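Local atomic coordinates of catalase (Bacillus pumilus, PDB entry 4QOL), a protein that breaks down hydrogen peroxide to water and oxygen at a heme and also shows peroxidase-like reactivity toward phenolic substrates. Residues A[136-141]-A[413-418]; A[177-182]-A[461-466]. One frame throughout, in Å; residues are numbered along the deposited sequence.

Interaction 1 (A[136-141]-A[413-418])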
# COMPACT_ATOMS: atom_id res chain seq x y z
N PHE A 136 -15.69 -2.97 28.44
CA PHE A 136 -16.43 -1.70 28.64
C PHE A 136 -17.80 -1.68 27.93
O PHE A 136 -18.70 -1.00 28.34
CB PHE A 136 -15.67 -0.52 28.00
CG PHE A 136 -14.25 -0.34 28.45
CD1 PHE A 136 -13.21 -0.98 27.77
CD2 PHE A 136 -13.96 0.54 29.47
CE1 PHE A 136 -11.91 -0.78 28.12
CE2 PHE A 136 -12.64 0.74 29.84
CZ PHE A 136 -11.62 0.08 29.15
N ILE A 137 -17.92 -2.48 26.87
CA ILE A 137 -19.03 -2.43 25.93
C ILE A 137 -19.39 -3.87 25.57
O ILE A 137 -18.64 -4.76 25.86
CB ILE A 137 -18.71 -1.64 24.65
CG1 ILE A 137 -17.44 -2.15 23.95
CG2 ILE A 137 -18.61 -0.14 24.93
CD1 ILE A 137 -17.27 -1.63 22.54
N ARG A 138 -20.57 -4.05 24.98
CA ARG A 138 -21.06 -5.40 24.65
C ARG A 138 -21.44 -5.57 23.17
O ARG A 138 -22.04 -6.60 22.82
CB ARG A 138 -22.26 -5.76 25.56
CG ARG A 138 -23.43 -4.82 25.35
CD ARG A 138 -24.75 -5.30 26.00
NE ARG A 138 -24.63 -5.40 27.41
CZ ARG A 138 -25.24 -4.61 28.31
NH1 ARG A 138 -25.82 -3.45 27.94
NH2 ARG A 138 -25.13 -4.94 29.58
N ASP A 139 -21.17 -4.56 22.32
CA ASP A 139 -21.51 -4.64 20.92
C ASP A 139 -20.38 -4.00 20.15
O ASP A 139 -20.00 -2.87 20.41
CB ASP A 139 -22.87 -3.93 20.62
CG ASP A 139 -23.39 -4.22 19.22
OD1 ASP A 139 -22.60 -4.07 18.26
OD2 ASP A 139 -24.56 -4.69 19.06
N ALA A 140 -19.84 -4.73 19.19
CA ALA A 140 -18.72 -4.24 18.38
C ALA A 140 -18.97 -2.94 17.63
O ALA A 140 -18.01 -2.19 17.32
CB ALA A 140 -18.32 -5.36 17.40
N LEU A 141 -20.25 -2.59 17.39
CA LEU A 141 -20.57 -1.39 16.68
C LEU A 141 -20.04 -0.19 17.46
O LEU A 141 -19.77 0.85 16.86
CB LEU A 141 -22.08 -1.25 16.42
CG LEU A 141 -22.55 -0.12 15.53
CD1 LEU A 141 -21.97 -0.16 14.15
CD2 LEU A 141 -24.07 -0.21 15.41
N ARG A 413 -31.92 -5.02 15.09
CA ARG A 413 -30.94 -4.25 15.87
C ARG A 413 -31.62 -3.86 17.20
O ARG A 413 -32.45 -2.96 17.26
CB ARG A 413 -30.54 -2.99 15.12
CG ARG A 413 -29.80 -3.24 13.82
CD ARG A 413 -29.46 -1.91 13.23
NE ARG A 413 -28.91 -2.01 11.89
CZ ARG A 413 -27.64 -2.08 11.58
NH1 ARG A 413 -27.33 -2.09 10.24
NH2 ARG A 413 -26.68 -2.16 12.52
N GLN A 414 -31.20 -4.53 18.25
CA GLN A 414 -31.83 -4.41 19.54
C GLN A 414 -30.90 -4.90 20.64
O GLN A 414 -30.29 -5.97 20.53
CB GLN A 414 -33.10 -5.32 19.52
CG GLN A 414 -34.02 -5.29 20.72
CD GLN A 414 -35.12 -6.37 20.52
OE1 GLN A 414 -35.47 -6.72 19.39
NE2 GLN A 414 -35.63 -6.90 21.62
N LYS A 415 -30.88 -4.19 21.75
CA LYS A 415 -30.06 -4.57 22.90
C LYS A 415 -30.47 -5.88 23.48
O LYS A 415 -31.63 -6.27 23.41
CB LYS A 415 -30.07 -3.42 23.96
CG LYS A 415 -29.02 -3.58 25.06
CD LYS A 415 -29.38 -2.79 26.31
CE LYS A 415 -29.31 -1.31 26.09
NZ LYS A 415 -29.53 -0.63 27.40
N ILE A 416 -29.49 -6.65 23.98
CA ILE A 416 -29.80 -7.85 24.68
C ILE A 416 -30.79 -7.61 25.83
O ILE A 416 -30.89 -6.50 26.42
CB ILE A 416 -28.55 -8.53 25.31
CG1 ILE A 416 -27.79 -7.52 26.21
CG2 ILE A 416 -27.65 -9.11 24.23
CD1 ILE A 416 -26.91 -8.20 27.20
N GLU A 417 -31.52 -8.67 26.15
CA GLU A 417 -32.32 -8.67 27.38
C GLU A 417 -31.43 -8.82 28.58
O GLU A 417 -30.28 -9.21 28.47
CB GLU A 417 -33.34 -9.82 27.33
CG GLU A 417 -34.32 -9.64 26.17
CD GLU A 417 -35.40 -8.57 26.38
OE1 GLU A 417 -36.34 -8.58 25.54
OE2 GLU A 417 -35.32 -7.72 27.34
N LYS A 418 -31.98 -8.50 29.73
CA LYS A 418 -31.25 -8.55 31.01
C LYS A 418 -29.86 -7.87 30.97
O LYS A 418 -28.90 -8.46 31.45
CB LYS A 418 -31.05 -9.99 31.49
CG LYS A 418 -32.27 -10.91 31.46
CD LYS A 418 -31.83 -12.35 31.88
CE LYS A 418 -31.18 -13.28 30.86
NZ LYS A 418 -30.95 -14.65 31.44
O HOH W 1 -26.93 -0.83 28.77
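Beside the heme pocket of the catalase fold, which A140 helps to line, R138 of loop 136-141 lies across I416 of loop 413-418. The CG1-CD1 arm of I416 sits over one face of the guanidinium, with CD1 3.6 Å from R138 NE and CG1 3.8 Å from R138 CD. A bend at chi3 (63°) swings the end of the R138 chain round past this arm. K415 meets the same group obliquely, its CD 4.0 Å from R138 NH1. A water in the guanidinium plane accepts from R138 NH1 at 3.0 Å and from K415 NZ at 2.9 Å; it bridges two like charges, R138 NH1 and K415 NZ being 4.7 Å apart. R138 NH2 forms salt bridges to D280 and D421, which probably offset that charge. With an alanine here, D280 and D421 would probably lose this cation and the I416 arm its flat partner. L141 CD2 comes to 4.4 Å from R413 NH2; the R413 guanidinium is held by D36 of a second subunit and E401 of a third. The first loop leads from strand 123-130 to helix 143-150, the second from strand 411-412 to helix 423-431, and K331 of helix 331-348 packs against both D139 and I416.

Interaction 2 (A[177-182]-A[461-466]); sequences MLTWLF and CNFYRA
F463 reaches from helix 453-466 to helix 175-181 and places the end of its ring beside L178 and T179. Its ring carbon CG stands anti to the carbonyl carbon (chi1 -64°), which carries CE1 and CZ toward the other helix. L178 CB lies at the ring edge, near the ring plane, 4.0 Å from F463 CZ, an apolar contact made by the root of the leucine side chain. T179 approaches the same ring obliquely: its OG1 is 3.9 Å from F463 CE1 and 4.1 Å from F463 CD1. Here OG1 is the branch beside the backbone N (chi1 -56°), and from that position the hydroxyl, though buried, is also hydrogen-bonded to T175 O one turn back in its own helix and to the Y470 hydroxyl. These two bonds probably fix the rotation of the threonine, leaving OG1 beside the phenylalanine ring. The ring of Y470 also meets that of F463, their planes about 30° apart. The backbones stay well separated, T179 CA and F463 CA being 8.4 Å apart, and the aromatic side chain spans much of the interval. W165 of helix 161-169 touches both L178 and F463, while A425 of helix 423-431 packs against T179 and A466.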
# COMPACT_ATOMS: atom_id res chain seq x y z
N MET A 177 -16.58 -2.71 34.16
CA MET A 177 -15.22 -2.59 33.73
C MET A 177 -14.45 -1.50 34.44
O MET A 177 -13.29 -1.69 34.83
CB MET A 177 -15.14 -2.38 32.23
CG MET A 177 -13.73 -2.24 31.71
SD MET A 177 -12.91 -3.84 31.74
CE MET A 177 -11.61 -3.59 30.51
N LEU A 178 -15.08 -0.36 34.55
CA LEU A 178 -14.39 0.80 35.15
C LEU A 178 -14.07 0.53 36.62
O LEU A 178 -13.08 0.99 37.21
CB LEU A 178 -15.22 2.02 35.00
CG LEU A 178 -15.43 2.45 33.55
CD1 LEU A 178 -16.43 3.59 33.47
CD2 LEU A 178 -14.11 2.91 32.96
N THR A 179 -14.91 -0.28 37.26
CA THR A 179 -14.66 -0.69 38.65
C THR A 179 -13.44 -1.62 38.83
O THR A 179 -12.82 -1.62 39.91
CB THR A 179 -15.94 -1.34 39.23
OG1 THR A 179 -17.02 -0.39 39.11
CG2 THR A 179 -15.77 -1.76 40.67
N TRP A 180 -13.07 -2.37 37.77
CA TRP A 180 -11.80 -3.06 37.74
C TRP A 180 -10.62 -2.20 37.29
O TRP A 180 -9.58 -2.23 37.91
CB TRP A 180 -11.88 -4.28 36.75
CG TRP A 180 -12.66 -5.42 37.16
CD1 TRP A 180 -14.03 -5.52 37.23
CD2 TRP A 180 -12.16 -6.72 37.50
NE1 TRP A 180 -14.37 -6.76 37.55
CE2 TRP A 180 -13.26 -7.52 37.76
CE3 TRP A 180 -10.89 -7.26 37.65
CZ2 TRP A 180 -13.15 -8.88 38.13
CZ3 TRP A 180 -10.79 -8.61 38.04
CH2 TRP A 180 -11.90 -9.38 38.26
N LEU A 181 -10.82 -1.46 36.20
CA LEU A 181 -9.77 -0.63 35.59
C LEU A 181 -9.24 0.44 36.54
O LEU A 181 -8.05 0.79 36.46
CB LEU A 181 -10.30 0.04 34.35
CG LEU A 181 -9.26 0.79 33.51
CD1 LEU A 181 -8.10 -0.08 33.07
CD2 LEU A 181 -9.95 1.43 32.29
N PHE A 182 -10.10 0.97 37.45
CA PHE A 182 -9.59 2.02 38.35
C PHE A 182 -9.23 1.47 39.72
O PHE A 182 -8.84 2.23 40.59
CB PHE A 182 -10.55 3.21 38.39
CG PHE A 182 -10.46 4.05 37.20
CD1 PHE A 182 -9.54 5.08 37.15
CD2 PHE A 182 -11.21 3.80 36.07
CE1 PHE A 182 -9.40 5.85 36.02
CE2 PHE A 182 -11.09 4.61 34.94
CZ PHE A 182 -10.22 5.65 34.93
N CYS A 461 -23.38 8.96 39.78
CA CYS A 461 -24.66 8.27 39.81
C CYS A 461 -24.57 6.85 39.32
O CYS A 461 -25.23 5.96 39.87
CB CYS A 461 -25.69 9.08 39.02
SG CYS A 461 -26.08 10.64 39.95
N ASN A 462 -23.76 6.59 38.28
CA ASN A 462 -23.63 5.21 37.85
C ASN A 462 -22.99 4.33 38.92
O ASN A 462 -23.40 3.20 39.12
CB ASN A 462 -22.80 5.13 36.52
CG ASN A 462 -23.55 5.66 35.30
OD1 ASN A 462 -24.75 5.67 35.26
ND2 ASN A 462 -22.81 6.01 34.27
N PHE A 463 -21.95 4.84 39.57
CA PHE A 463 -21.28 4.06 40.62
C PHE A 463 -22.16 3.96 41.88
O PHE A 463 -22.16 2.94 42.54
CB PHE A 463 -19.90 4.66 40.92
CG PHE A 463 -18.95 4.58 39.74
CD1 PHE A 463 -18.69 3.38 39.17
CD2 PHE A 463 -18.30 5.72 39.23
CE1 PHE A 463 -17.82 3.27 38.09
CE2 PHE A 463 -17.40 5.65 38.14
CZ PHE A 463 -17.18 4.39 37.57
N TYR A 464 -23.02 4.98 42.09
CA TYR A 464 -24.00 4.93 43.20
C TYR A 464 -25.00 3.75 42.97
O TYR A 464 -25.34 3.01 43.90
CB TYR A 464 -24.74 6.26 43.30
CG TYR A 464 -25.52 6.40 44.60
CD1 TYR A 464 -26.77 5.84 44.73
CD2 TYR A 464 -24.93 7.03 45.67
CE1 TYR A 464 -27.46 5.92 45.93
CE2 TYR A 464 -25.61 7.15 46.86
CZ TYR A 464 -26.84 6.58 46.99
OH TYR A 464 -27.47 6.74 48.20
N ARG A 465 -25.45 3.58 41.72
CA ARG A 465 -26.36 2.49 41.39
C ARG A 465 -25.71 1.16 41.55
O ARG A 465 -26.40 0.16 41.85
CB ARG A 465 -26.86 2.61 39.95
CG ARG A 465 -27.76 3.80 39.75
CD ARG A 465 -28.27 3.87 38.31
NE ARG A 465 -28.82 5.20 38.12
CZ ARG A 465 -28.31 6.28 37.51
NH1 ARG A 465 -27.16 6.29 36.77
NH2 ARG A 465 -29.05 7.40 37.57
N ALA A 466 -24.41 1.07 41.29
CA ALA A 466 -23.64 -0.16 41.58
C ALA A 466 -23.67 -0.42 43.10
O ALA A 466 -24.04 -1.51 43.54
CB ALA A 466 -22.20 -0.01 41.09

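Both contacts join the catalase part of the chain to its C-terminal catalase-related part, but at different depths. Interaction 2 is buried, joins two helices and is made by apolar groups and one hydroxyl, with no other subunit touching it. Interaction 1 joins two loops and is only partly buried; it relies on arginine and lysine side chains and a bridging water, while its arginines find their acidic partners outside the two loops, some of them on other subunits. Helix 423-431, which follows loop 413-418, packs against both helices of interaction 2. The two also touch directly: F136 CD2 packs 3.6 Å from M177 CG, and F136 CE2 3.7 Å from L181 CD2, so the heme-side loop rests on helix 175-181.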